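PDB 5L6G: xylooligosaccharide oxidase from Myceliophthora thermophila, which oxidises the C1 hydroxyl of xylooligosaccharides and related sugars to lactones with a bicovalently bound FAD, reducing molecular oxygen to hydrogen peroxide. Local coordinates for residues A[167-172]-A[380-385]; A[345-350]-A[434-439]; A[408-413]-A[446-451]. All coordinates share one frame; numbering follows the deposited sequence.

Followed from the N terminus, the chain first supplies 167-172, a loop in the FAD-binding PCMH-type region, whose partner 380-385 arrives only some 208 residues later; contact 1 therefore closes a very long loop and joins the flavin-binding part to the eight-stranded antiparallel sheet. Before it closes, 345-350 has opened contact 2, which ends at 434-439 after contact 1 is complete, so the two cross. Contact 3, 408-413 with 446-451, begins after contact 1 has closed and crosses contact 2. Strands 374-381, 409-417 and 341-349 lie side by side: contact 2 covers the sheet with a helix, whereas contacts 1 and 3 both carry it to the flavin.

Contact 1 of 3, residues A[167-172]-A[380-385]; sequences GGFGFS and DMYGGP. With FAD (flavin-adenine dinucleotide), chain D.
F169 lays its ring across D380 and Y382, which lie on the same side of its plane, D380 toward CE1 and Y382 toward CE2, where a flavin-binding loop of the FAD-binding PCMH-type fold meets the end of strand 374-381 in the large antiparallel sheet. The principle illustrated is that a residue can hold a cofactor with its backbone and a neighbouring domain with its side chain. The tight part is at D380. F169 CE1 lies 3.4 Å from D380 CG, and the two side chains run past one another in opposite directions, ring and carboxylate planes inclined by 33°. This is contact without a hydrogen bond; the D380 side chain also packs on R272, a substrate-binding residue. The looser part is at Y382. Its ring is nearly parallel to that of F169, at 22°, but slid so far that they barely overlap, with centroids 5.6 Å apart; the touch is made by F169 CE2 against Y382 CD2, at 3.6 Å. The hydroxyl of Y382 is occupied with F401 O and Y399 OH. At the rim between these two neighbours, M381 O lies near the ring plane, 4.0 Å from F169 CZ. All of the touching residues are buried, so neither part opens to solvent. With CG anti to the backbone N (chi1 -173°), the F169 ring reaches to the sheet while its peptide groups face the flavin. That backbone reads the pyrimidine rim twice: F169 N donates to FAD O2 over 3.1 Å, almost straight, and FAD N3 donates to F169 O at 2.6 Å.

Contact 2 of 3, residues A[345-350]-A[434-439]; sequences KSLVTS and HAFTGG
L347 and T349 meet F436 and T437 in an apolar helix-on-sheet contact, where the C-terminal part of helix 426-437 lies against strand 341-349 of the large antiparallel sheet. It exemplifies packing carried by a methyl and an aromatic face, with no hydrogen bond between 345-350 and 434-439, though K345 forms a salt bridge to D430 further back in the helix. L347 CD1 sits over one face of the F436 ring in a CH-pi contact, 3.7 Å from the centroid and 26° off the normal. The methyl is displaced toward the rim, closest to F436 CG at 3.4 Å. The other branch, L347 CD2, meets T437 CG2 at 4.0 Å, so the leucine straddles two consecutive helix residues. F436 has CG beside its backbone N (chi1 -66°), which brings the ring over the strand, where it also meets the Y411 ring edge-to-face. With an alanine here, L347 CD1 and the Y411 ring would probably both lose their aromatic partner and a gap would open under the helix. T349 adds a marginal touch through CG2, 4.2 Å from F436 CD2. Its hydroxyl pairs with Y411 OH, and T349 OG1 also donates in the carbonyl plane to a lone pair of S350 O, 2.7 Å away.

Contact 3 of 3, residues A[408-413]-A[446-451]; sequences LFLYEL and GMYINY. With FAD (flavin-adenine dinucleotide), chain D; XYP (beta-D-xylopyranose), chain H.
E412 and Y451, both substrate-binding residues, stack carboxylate on ring, the first of several kinds of interaction by which these segments meet. Their planes are only 6° apart, although the side chains cross at about a right angle, and E412 CD comes within 3.6 Å of Y451 CE1. Behind it E412 CG stands over the middle of the same ring face, 3.8 Å from the centroid in a CH-pi contact. The glutamate reaches this position by being extended throughout, with CG anti to its backbone N (chi1 -174°). Apolar packing joins the second pair: L410 CD1 rests 3.7 Å from Y448 CD2. Both pairs connect strand 409-417, an inner strand of the antiparallel sheet between 374-381 and 341-349, to the loop after strand 445-446, most of which falls in the berberine-like family region. E412 and Y451 line the sugar pocket, while Y448, N450 and Y451 line the flavin, with L410 packing behind Y448. No hydrogen bond joins the two segments directly; many of the polar groups turn to the ligands. Y448 OH gives FAD O2 a very short bond of 2.5 Å, with O2 at the edge of the tyrosine ring in its plane, and is also bonded to G168 N and, at 3.1 Å, to N450 ND2, which has H163 O as a further partner. N450 OD1 accepts from FAD O4', 2.7 Å away. Y451 OH and XYP O1 share another very short bond, 2.5 Å. A bond from XYP O1 to E412 OE1 is less certain, since OE1 is crowded in the model; E412 OE2 is hydrogen-bonded to Y96 OH.

Contact 1 of 3, residues A[167-172]-A[380-385]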
loop_
_atom_site.group_PDB
_atom_site.type_symbol
_atom_site.label_atom_id
_atom_site.label_comp_id
_atom_site.label_asym_id
_atom_site.label_seq_id
_atom_site.Cartn_x
_atom_site.Cartn_y
_atom_site.Cartn_z
ATOM N N GLY A 167 -2.774 -4.844 -1.125
ATOM C CA GLY A 167 -3.660 -4.440 -0.030
ATOM C C GLY A 167 -4.281 -3.096 -0.383
ATOM O O GLY A 167 -5.112 -3.024 -1.299
ATOM N N GLY A 168 -3.845 -2.046 0.318
ATOM C CA GLY A 168 -4.249 -0.688 0.027
ATOM C C GLY A 168 -5.284 -0.190 1.014
ATOM O O GLY A 168 -6.471 -0.421 0.845
ATOM N N PHE A 169 -4.805 0.501 2.043
ATOM C CA PHE A 169 -5.586 0.924 3.182
ATOM C C PHE A 169 -5.688 2.454 3.183
ATOM O O PHE A 169 -4.668 3.160 3.060
ATOM C CB PHE A 169 -4.888 0.488 4.473
ATOM C CG PHE A 169 -5.709 0.744 5.696
ATOM C CD1 PHE A 169 -5.710 2.006 6.304
ATOM C CD2 PHE A 169 -6.487 -0.255 6.228
ATOM C CE1 PHE A 169 -6.490 2.246 7.428
ATOM C CE2 PHE A 169 -7.275 -0.017 7.344
ATOM C CZ PHE A 169 -7.280 1.236 7.933
ATOM N N GLY A 170 -6.907 2.960 3.370
ATOM C CA GLY A 170 -7.121 4.370 3.477
ATOM C C GLY A 170 -8.296 4.736 4.361
ATOM O O GLY A 170 -8.734 3.954 5.224
ATOM N N PHE A 171 -8.781 5.946 4.150
ATOM C CA PHE A 171 -9.818 6.526 4.991
ATOM C C PHE A 171 -11.240 6.078 4.662
ATOM O O PHE A 171 -12.227 6.667 5.146
ATOM C CB PHE A 171 -9.685 8.053 4.984
ATOM C CG PHE A 171 -8.678 8.575 5.978
ATOM C CD1 PHE A 171 -8.921 8.513 7.341
ATOM C CD2 PHE A 171 -7.491 9.129 5.556
ATOM C CE1 PHE A 171 -8.002 9.005 8.265
ATOM C CE2 PHE A 171 -6.569 9.625 6.469
ATOM C CZ PHE A 171 -6.830 9.564 7.824
ATOM N N SER A 172 -11.345 5.031 3.848
ATOM C CA SER A 172 -12.590 4.309 3.638
ATOM C C SER A 172 -12.484 2.843 4.023
ATOM O O SER A 172 -13.448 2.103 3.870
ATOM C CB SER A 172 -13.004 4.391 2.159
ATOM O OG SER A 172 -13.343 5.721 1.837
ATOM N N ASP A 380 -3.042 2.570 12.309
ATOM C CA ASP A 380 -4.371 2.580 11.717
ATOM C C ASP A 380 -5.313 1.779 12.583
ATOM O O ASP A 380 -4.949 0.700 13.049
ATOM C CB ASP A 380 -4.342 1.959 10.322
ATOM C CG ASP A 380 -3.687 2.852 9.309
ATOM O OD1 ASP A 380 -4.076 4.020 9.198
ATOM O OD2 ASP A 380 -2.820 2.377 8.580
ATOM N N MET A 381 -6.524 2.301 12.796
ATOM C CA MET A 381 -7.585 1.508 13.395
ATOM C C MET A 381 -8.085 0.544 12.317
ATOM O O MET A 381 -8.924 0.870 11.506
ATOM C CB MET A 381 -8.729 2.405 13.935
ATOM C CG MET A 381 -8.271 3.445 14.934
ATOM S SD MET A 381 -7.503 2.858 16.468
ATOM C CE MET A 381 -5.770 2.972 16.047
ATOM N N TYR A 382 -7.540 -0.661 12.329
ATOM C CA TYR A 382 -7.559 -1.537 11.167
ATOM C C TYR A 382 -8.619 -2.629 11.276
ATOM O O TYR A 382 -9.361 -2.898 10.328
ATOM C CB TYR A 382 -6.150 -2.124 11.026
ATOM C CG TYR A 382 -5.962 -3.169 9.956
ATOM C CD1 TYR A 382 -6.202 -4.509 10.222
ATOM C CD2 TYR A 382 -5.526 -2.821 8.698
ATOM C CE1 TYR A 382 -6.022 -5.475 9.265
ATOM C CE2 TYR A 382 -5.326 -3.781 7.724
ATOM C CZ TYR A 382 -5.585 -5.105 8.010
ATOM O OH TYR A 382 -5.392 -6.049 7.044
ATOM N N GLY A 383 -8.657 -3.280 12.436
ATOM C CA GLY A 383 -9.460 -4.463 12.649
ATOM C C GLY A 383 -10.626 -4.224 13.594
ATOM O O GLY A 383 -11.226 -3.147 13.619
ATOM N N GLY A 384 -10.977 -5.259 14.348
ATOM C CA GLY A 384 -12.104 -5.199 15.241
ATOM C C GLY A 384 -13.400 -5.611 14.572
ATOM O O GLY A 384 -13.470 -5.737 13.357
ATOM N N PRO A 385 -14.460 -5.771 15.370
ATOM C CA PRO A 385 -15.733 -6.358 14.933
ATOM C C PRO A 385 -16.468 -5.648 13.797
ATOM O O PRO A 385 -17.296 -6.273 13.113
ATOM C CB PRO A 385 -16.593 -6.315 16.198
ATOM C CG PRO A 385 -15.645 -6.222 17.327
ATOM C CD PRO A 385 -14.428 -5.520 16.823
HETATM P PA FAD D . 5.433 0.643 -7.833
HETATM O O1A FAD D . 5.215 1.031 -9.277
HETATM O O2A FAD D . 6.754 1.007 -7.233
HETATM O O5B FAD D . 5.057 -0.868 -7.616
HETATM C C5B FAD D . 5.120 -1.528 -6.348
HETATM C C4B FAD D . 5.217 -3.023 -6.554
HETATM O O4B FAD D . 4.066 -3.477 -7.271
HETATM C C3B FAD D . 6.424 -3.426 -7.385
HETATM O O3B FAD D . 6.859 -4.708 -6.984
HETATM C C2B FAD D . 5.870 -3.508 -8.784
HETATM O O2B FAD D . 6.648 -4.313 -9.661
HETATM C C1B FAD D . 4.482 -4.047 -8.517
HETATM N N9A FAD D . 3.564 -3.656 -9.589
HETATM C C8A FAD D . 3.281 -2.435 -10.034
HETATM N N7A FAD D . 2.395 -2.490 -11.057
HETATM C C5A FAD D . 2.122 -3.783 -11.228
HETATM C C6A FAD D . 1.289 -4.541 -12.159
HETATM N N6A FAD D . 0.572 -3.834 -13.053
HETATM N N1A FAD D . 1.303 -5.886 -12.056
HETATM C C2A FAD D . 2.015 -6.552 -11.144
HETATM N N3A FAD D . 2.814 -5.906 -10.243
HETATM C C4A FAD D . 2.886 -4.546 -10.267
HETATM N N1 FAD D . -0.276 2.519 1.025
HETATM C C2 FAD D . -1.448 2.296 1.699
HETATM O O2 FAD D . -1.816 1.107 1.910
HETATM N N3 FAD D . -2.225 3.331 2.103
HETATM C C4 FAD D . -1.902 4.625 1.864
HETATM O O4 FAD D . -2.614 5.600 2.235
HETATM C C4X FAD D . -0.648 4.945 1.148
HETATM N N5 FAD D . -0.240 6.217 0.868
HETATM C C5X FAD D . 0.922 6.500 0.170
HETATM C C6 FAD D . 1.317 7.808 -0.139
HETATM C C7 FAD D . 2.517 8.034 -0.834
HETATM C C7M FAD D . 2.915 9.460 -1.126
HETATM C C8 FAD D . 3.369 6.887 -1.303
HETATM C C8M FAD D . 4.636 7.102 -2.124
HETATM C C9 FAD D . 2.948 5.598 -0.996
HETATM C C9A FAD D . 1.771 5.355 -0.266
HETATM N N10 FAD D . 1.343 4.043 0.071
HETATM C C10 FAD D . 0.157 3.779 0.761
HETATM C "C1'" FAD D . 2.111 2.862 -0.305
HETATM C "C2'" FAD D . 1.675 2.288 -1.615
HETATM O "O2'" FAD D . 0.471 1.554 -1.377
HETATM C "C3'" FAD D . 2.765 1.317 -2.035
HETATM O "O3'" FAD D . 4.033 1.976 -2.132
HETATM C "C4'" FAD D . 2.383 0.719 -3.391
HETATM O "O4'" FAD D . 2.918 -0.609 -3.478
HETATM C "C5'" FAD D . 2.889 1.611 -4.496
HETATM O "O5'" FAD D . 2.235 1.273 -5.721
HETATM P P FAD D . 2.858 1.844 -7.054
HETATM O O1P FAD D . 2.193 1.247 -8.254
HETATM O O2P FAD D . 2.925 3.337 -6.984
HETATM O O3P FAD D . 4.392 1.415 -6.883
#

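Contact 2 of 3, residues A[345-350]-A[434-439]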
loop_
_atom_site.group_PDB
_atom_site.type_symbol
_atom_site.label_atom_id
_atom_site.label_comp_id
_atom_site.label_asym_id
_atom_site.label_seq_id
_atom_site.Cartn_x
_atom_site.Cartn_y
_atom_site.Cartn_z
ATOM N N LYS A 345 9.371 1.306 7.988
ATOM C CA LYS A 345 9.018 -0.033 8.405
ATOM C C LYS A 345 7.511 -0.073 8.587
ATOM O O LYS A 345 6.813 0.974 8.601
ATOM C CB LYS A 345 9.736 -0.424 9.701
ATOM C CG LYS A 345 11.250 -0.452 9.607
ATOM C CD LYS A 345 11.930 -1.050 10.840
ATOM C CE LYS A 345 11.964 -2.574 10.853
ATOM N NZ LYS A 345 12.976 -3.211 9.957
ATOM N N SER A 346 7.001 -1.292 8.678
ATOM C CA SER A 346 5.610 -1.503 8.962
ATOM C C SER A 346 5.436 -2.615 9.965
ATOM O O SER A 346 6.392 -3.354 10.302
ATOM C CB SER A 346 4.898 -1.887 7.666
ATOM O OG SER A 346 5.178 -3.224 7.326
ATOM N N LEU A 347 4.205 -2.729 10.437
ATOM C CA LEU A 347 3.792 -3.812 11.264
ATOM C C LEU A 347 2.291 -3.978 11.121
ATOM O O LEU A 347 1.561 -3.034 10.783
ATOM C CB LEU A 347 4.075 -3.531 12.750
ATOM C CG LEU A 347 5.371 -3.962 13.416
ATOM C CD1 LEU A 347 5.299 -3.504 14.865
ATOM C CD2 LEU A 347 5.585 -5.449 13.376
ATOM N N VAL A 348 1.871 -5.204 11.383
ATOM C CA VAL A 348 0.494 -5.540 11.680
ATOM C C VAL A 348 0.574 -6.254 13.015
ATOM O O VAL A 348 1.430 -7.120 13.207
ATOM C CB VAL A 348 -0.096 -6.476 10.625
ATOM C CG1 VAL A 348 -1.508 -6.913 11.006
ATOM C CG2 VAL A 348 -0.104 -5.779 9.269
ATOM N N THR A 349 -0.261 -5.860 13.963
ATOM C CA THR A 349 -0.260 -6.507 15.251
ATOM C C THR A 349 -1.694 -6.753 15.725
ATOM O O THR A 349 -2.662 -6.121 15.271
ATOM C CB THR A 349 0.462 -5.696 16.371
ATOM O OG1 THR A 349 -0.370 -4.615 16.828
ATOM C CG2 THR A 349 1.840 -5.174 15.992
ATOM N N SER A 350 -1.793 -7.679 16.660
ATOM C CA SER A 350 -2.968 -7.826 17.509
ATOM C C SER A 350 -3.030 -6.651 18.477
ATOM O O SER A 350 -2.238 -5.712 18.386
ATOM C CB SER A 350 -2.827 -9.130 18.292
ATOM O OG SER A 350 -1.632 -9.097 19.074
ATOM N N HIS A 434 11.468 -3.850 17.209
ATOM C CA HIS A 434 11.870 -4.812 18.234
ATOM C C HIS A 434 11.078 -4.669 19.542
ATOM O O HIS A 434 10.790 -5.654 20.197
ATOM C CB HIS A 434 13.348 -4.683 18.530
ATOM C CG HIS A 434 13.898 -5.800 19.361
ATOM N ND1 HIS A 434 14.290 -7.004 18.817
ATOM C CD2 HIS A 434 14.167 -5.881 20.687
ATOM C CE1 HIS A 434 14.755 -7.789 19.775
ATOM N NE2 HIS A 434 14.695 -7.131 20.918
ATOM N N ALA A 435 10.720 -3.442 19.911
ATOM C CA ALA A 435 9.919 -3.210 21.113
ATOM C C ALA A 435 8.542 -3.871 20.998
ATOM O O ALA A 435 7.962 -4.268 22.011
ATOM C CB ALA A 435 9.761 -1.713 21.397
ATOM N N PHE A 436 8.010 -3.978 19.786
ATOM C CA PHE A 436 6.745 -4.689 19.572
ATOM C C PHE A 436 6.976 -6.194 19.535
ATOM O O PHE A 436 6.331 -6.967 20.255
ATOM C CB PHE A 436 6.061 -4.285 18.249
ATOM C CG PHE A 436 5.573 -2.855 18.176
ATOM C CD1 PHE A 436 6.435 -1.820 17.842
ATOM C CD2 PHE A 436 4.219 -2.558 18.347
ATOM C CE1 PHE A 436 5.978 -0.530 17.706
ATOM C CE2 PHE A 436 3.750 -1.268 18.214
ATOM C CZ PHE A 436 4.623 -0.246 17.901
ATOM N N THR A 437 7.902 -6.625 18.678
ATOM C CA THR A 437 7.972 -8.035 18.314
ATOM C C THR A 437 8.579 -8.898 19.421
ATOM O O THR A 437 8.320 -10.096 19.461
ATOM C CB THR A 437 8.724 -8.255 16.983
ATOM O OG1 THR A 437 10.058 -7.759 17.096
ATOM C CG2 THR A 437 8.007 -7.547 15.833
ATOM N N GLY A 438 9.337 -8.283 20.331
ATOM C CA GLY A 438 9.893 -8.984 21.482
ATOM C C GLY A 438 8.823 -9.589 22.378
ATOM O O GLY A 438 9.062 -10.598 23.046
ATOM N N GLY A 439 7.629 -8.997 22.378
ATOM C CA GLY A 439 6.564 -9.441 23.252
ATOM C C GLY A 439 5.367 -10.048 22.556
ATOM O O GLY A 439 4.351 -10.261 23.201
#

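Contact 3 of 3, residues A[408-413]-A[446-451]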
loop_
_atom_site.group_PDB
_atom_site.type_symbol
_atom_site.label_atom_id
_atom_site.label_comp_id
_atom_site.label_asym_id
_atom_site.label_seq_id
_atom_site.Cartn_x
_atom_site.Cartn_y
_atom_site.Cartn_z
ATOM N N LEU A 408 -5.416 -6.283 14.329
ATOM C CA LEU A 408 -6.160 -5.180 14.907
ATOM C C LEU A 408 -5.645 -3.832 14.446
ATOM O O LEU A 408 -6.444 -2.898 14.265
ATOM C CB LEU A 408 -6.025 -5.243 16.414
ATOM C CG LEU A 408 -6.936 -4.296 17.179
ATOM C CD1 LEU A 408 -8.400 -4.527 16.835
ATOM C CD2 LEU A 408 -6.698 -4.456 18.671
ATOM N N PHE A 409 -4.317 -3.736 14.301
ATOM C CA PHE A 409 -3.633 -2.483 13.981
ATOM C C PHE A 409 -2.676 -2.703 12.828
ATOM O O PHE A 409 -1.983 -3.717 12.763
ATOM C CB PHE A 409 -2.782 -1.964 15.147
ATOM C CG PHE A 409 -3.571 -1.534 16.344
ATOM C CD1 PHE A 409 -4.578 -0.593 16.222
ATOM C CD2 PHE A 409 -3.303 -2.070 17.590
ATOM C CE1 PHE A 409 -5.291 -0.184 17.318
ATOM C CE2 PHE A 409 -4.034 -1.686 18.687
ATOM C CZ PHE A 409 -5.023 -0.729 18.558
ATOM N N LEU A 410 -2.639 -1.713 11.951
ATOM C CA LEU A 410 -1.643 -1.588 10.909
ATOM C C LEU A 410 -0.812 -0.345 11.162
ATOM O O LEU A 410 -1.329 0.735 11.505
ATOM C CB LEU A 410 -2.337 -1.487 9.559
ATOM C CG LEU A 410 -1.544 -1.137 8.321
ATOM C CD1 LEU A 410 -0.572 -2.267 8.045
ATOM C CD2 LEU A 410 -2.489 -0.901 7.135
ATOM N N TYR A 411 0.486 -0.479 10.953
ATOM C CA TYR A 411 1.412 0.579 11.288
ATOM C C TYR A 411 2.290 0.951 10.112
ATOM O O TYR A 411 2.743 0.074 9.363
ATOM C CB TYR A 411 2.355 0.138 12.388
ATOM C CG TYR A 411 1.748 -0.378 13.669
ATOM C CD1 TYR A 411 1.140 -1.632 13.723
ATOM C CD2 TYR A 411 1.838 0.351 14.836
ATOM C CE1 TYR A 411 0.649 -2.155 14.898
ATOM C CE2 TYR A 411 1.349 -0.155 16.028
ATOM C CZ TYR A 411 0.758 -1.409 16.060
ATOM O OH TYR A 411 0.261 -1.922 17.231
ATOM N N GLU A 412 2.545 2.252 9.994
ATOM C CA GLU A 412 3.573 2.767 9.133
ATOM C C GLU A 412 4.547 3.534 10.027
ATOM O O GLU A 412 4.125 4.413 10.781
ATOM C CB GLU A 412 3.014 3.716 8.075
ATOM C CG GLU A 412 4.069 4.144 7.065
ATOM C CD GLU A 412 3.555 5.134 6.034
ATOM O OE1 GLU A 412 2.408 5.646 6.175
ATOM O OE2 GLU A 412 4.326 5.420 5.093
ATOM N N LEU A 413 5.826 3.183 9.935
ATOM C CA LEU A 413 6.891 3.897 10.622
ATOM C C LEU A 413 7.789 4.494 9.559
ATOM O O LEU A 413 8.242 3.807 8.667
ATOM C CB LEU A 413 7.698 2.988 11.554
ATOM C CG LEU A 413 6.995 2.242 12.703
ATOM C CD1 LEU A 413 6.293 0.993 12.219
ATOM C CD2 LEU A 413 7.983 1.870 13.802
ATOM N N GLY A 446 2.753 -9.291 11.748
ATOM C CA GLY A 446 3.290 -9.417 10.407
ATOM C C GLY A 446 3.723 -8.056 9.923
ATOM O O GLY A 446 3.782 -7.103 10.699
ATOM N N MET A 447 4.030 -7.962 8.636
ATOM C CA MET A 447 4.415 -6.700 8.030
ATOM C C MET A 447 3.726 -6.549 6.685
ATOM O O MET A 447 3.171 -7.500 6.163
ATOM C CB MET A 447 5.935 -6.617 7.901
ATOM C CG MET A 447 6.608 -6.352 9.243
ATOM S SD MET A 447 8.409 -6.462 9.221
ATOM C CE MET A 447 8.809 -5.812 10.839
ATOM N N TYR A 448 3.779 -5.347 6.141
ATOM C CA TYR A 448 2.902 -4.940 5.054
ATOM C C TYR A 448 3.730 -4.384 3.936
ATOM O O TYR A 448 4.313 -3.314 4.062
ATOM C CB TYR A 448 1.951 -3.876 5.587
ATOM C CG TYR A 448 0.994 -3.229 4.614
ATOM C CD1 TYR A 448 0.201 -3.975 3.776
ATOM C CD2 TYR A 448 0.836 -1.858 4.595
ATOM C CE1 TYR A 448 -0.709 -3.370 2.916
ATOM C CE2 TYR A 448 -0.075 -1.238 3.758
ATOM C CZ TYR A 448 -0.859 -1.992 2.934
ATOM O OH TYR A 448 -1.748 -1.354 2.089
ATOM N N ILE A 449 3.783 -5.130 2.844
ATOM C CA ILE A 449 4.676 -4.825 1.723
ATOM C C ILE A 449 4.345 -3.525 0.967
ATOM O O ILE A 449 5.185 -3.005 0.246
ATOM C CB ILE A 449 4.789 -6.049 0.769
ATOM C CG1 ILE A 449 6.033 -5.939 -0.112
ATOM C CG2 ILE A 449 3.514 -6.242 -0.033
ATOM C CD1 ILE A 449 6.230 -7.130 -1.028
ATOM N N ASN A 450 3.146 -2.961 1.144
ATOM C CA ASN A 450 2.907 -1.639 0.616
ATOM C C ASN A 450 3.734 -0.575 1.332
ATOM O O ASN A 450 3.866 0.533 0.837
ATOM C CB ASN A 450 1.419 -1.310 0.585
ATOM C CG ASN A 450 0.773 -1.738 -0.717
ATOM O OD1 ASN A 450 1.472 -2.019 -1.684
ATOM N ND2 ASN A 450 -0.553 -1.782 -0.750
ATOM N N TYR A 451 4.315 -0.923 2.481
ATOM C CA TYR A 451 5.395 -0.131 3.091
ATOM C C TYR A 451 6.685 -0.989 3.112
ATOM O O TYR A 451 7.226 -1.373 4.167
ATOM C CB TYR A 451 5.018 0.324 4.482
ATOM C CG TYR A 451 3.710 1.079 4.563
ATOM C CD1 TYR A 451 3.399 2.075 3.662
ATOM C CD2 TYR A 451 2.768 0.767 5.525
ATOM C CE1 TYR A 451 2.191 2.765 3.738
ATOM C CE2 TYR A 451 1.554 1.438 5.585
ATOM C CZ TYR A 451 1.274 2.428 4.691
ATOM O OH TYR A 451 0.067 3.108 4.747
HETATM P PA FAD D . 5.433 0.643 -7.833
HETATM O O1A FAD D . 5.215 1.031 -9.277
HETATM O O2A FAD D . 6.754 1.007 -7.233
HETATM O O5B FAD D . 5.057 -0.868 -7.616
HETATM C C5B FAD D . 5.120 -1.528 -6.348
HETATM C C4B FAD D . 5.217 -3.023 -6.554
HETATM O O4B FAD D . 4.066 -3.477 -7.271
HETATM C C3B FAD D . 6.424 -3.426 -7.385
HETATM O O3B FAD D . 6.859 -4.708 -6.984
HETATM C C2B FAD D . 5.870 -3.508 -8.784
HETATM O O2B FAD D . 6.648 -4.313 -9.661
HETATM C C1B FAD D . 4.482 -4.047 -8.517
HETATM N N9A FAD D . 3.564 -3.656 -9.589
HETATM C C8A FAD D . 3.281 -2.435 -10.034
HETATM N N7A FAD D . 2.395 -2.490 -11.057
HETATM C C5A FAD D . 2.122 -3.783 -11.228
HETATM C C6A FAD D . 1.289 -4.541 -12.159
HETATM N N6A FAD D . 0.572 -3.834 -13.053
HETATM N N1A FAD D . 1.303 -5.886 -12.056
HETATM C C2A FAD D . 2.015 -6.552 -11.144
HETATM N N3A FAD D . 2.814 -5.906 -10.243
HETATM C C4A FAD D . 2.886 -4.546 -10.267
HETATM N N1 FAD D . -0.276 2.519 1.025
HETATM C C2 FAD D . -1.448 2.296 1.699
HETATM O O2 FAD D . -1.816 1.107 1.910
HETATM N N3 FAD D . -2.225 3.331 2.103
HETATM C C4 FAD D . -1.902 4.625 1.864
HETATM O O4 FAD D . -2.614 5.600 2.235
HETATM C C4X FAD D . -0.648 4.945 1.148
HETATM N N5 FAD D . -0.240 6.217 0.868
HETATM C C5X FAD D . 0.922 6.500 0.170
HETATM C C6 FAD D . 1.317 7.808 -0.139
HETATM C C7 FAD D . 2.517 8.034 -0.834
HETATM C C7M FAD D . 2.915 9.460 -1.126
HETATM C C8 FAD D . 3.369 6.887 -1.303
HETATM C C8M FAD D . 4.636 7.102 -2.124
HETATM C C9 FAD D . 2.948 5.598 -0.996
HETATM C C9A FAD D . 1.771 5.355 -0.266
HETATM N N10 FAD D . 1.343 4.043 0.071
HETATM C C10 FAD D . 0.157 3.779 0.761
HETATM C "C1'" FAD D . 2.111 2.862 -0.305
HETATM C "C2'" FAD D . 1.675 2.288 -1.615
HETATM O "O2'" FAD D . 0.471 1.554 -1.377
HETATM C "C3'" FAD D . 2.765 1.317 -2.035
HETATM O "O3'" FAD D . 4.033 1.976 -2.132
HETATM C "C4'" FAD D . 2.383 0.719 -3.391
HETATM O "O4'" FAD D . 2.918 -0.609 -3.478
HETATM C "C5'" FAD D . 2.889 1.611 -4.496
HETATM O "O5'" FAD D . 2.235 1.273 -5.721
HETATM P P FAD D . 2.858 1.844 -7.054
HETATM O O1P FAD D . 2.193 1.247 -8.254
HETATM O O2P FAD D . 2.925 3.337 -6.984
HETATM O O3P FAD D . 4.392 1.415 -6.883
HETATM O O1 XYP H . -0.250 5.549 5.089
HETATM C C1 XYP H . 0.158 6.635 4.260
HETATM C C2 XYP H . -0.458 7.928 4.791
HETATM C C3 XYP H . 0.104 9.145 4.067
HETATM C C4 XYP H . 1.629 9.119 4.100
HETATM C C5 XYP H . 2.165 7.780 3.577
HETATM O O2 XYP H . -1.870 7.855 4.592
HETATM O O3 XYP H . -0.442 10.358 4.613
HETATM O O4 XYP H . 2.153 10.148 3.252
HETATM O O5 XYP H . 1.576 6.677 4.258
#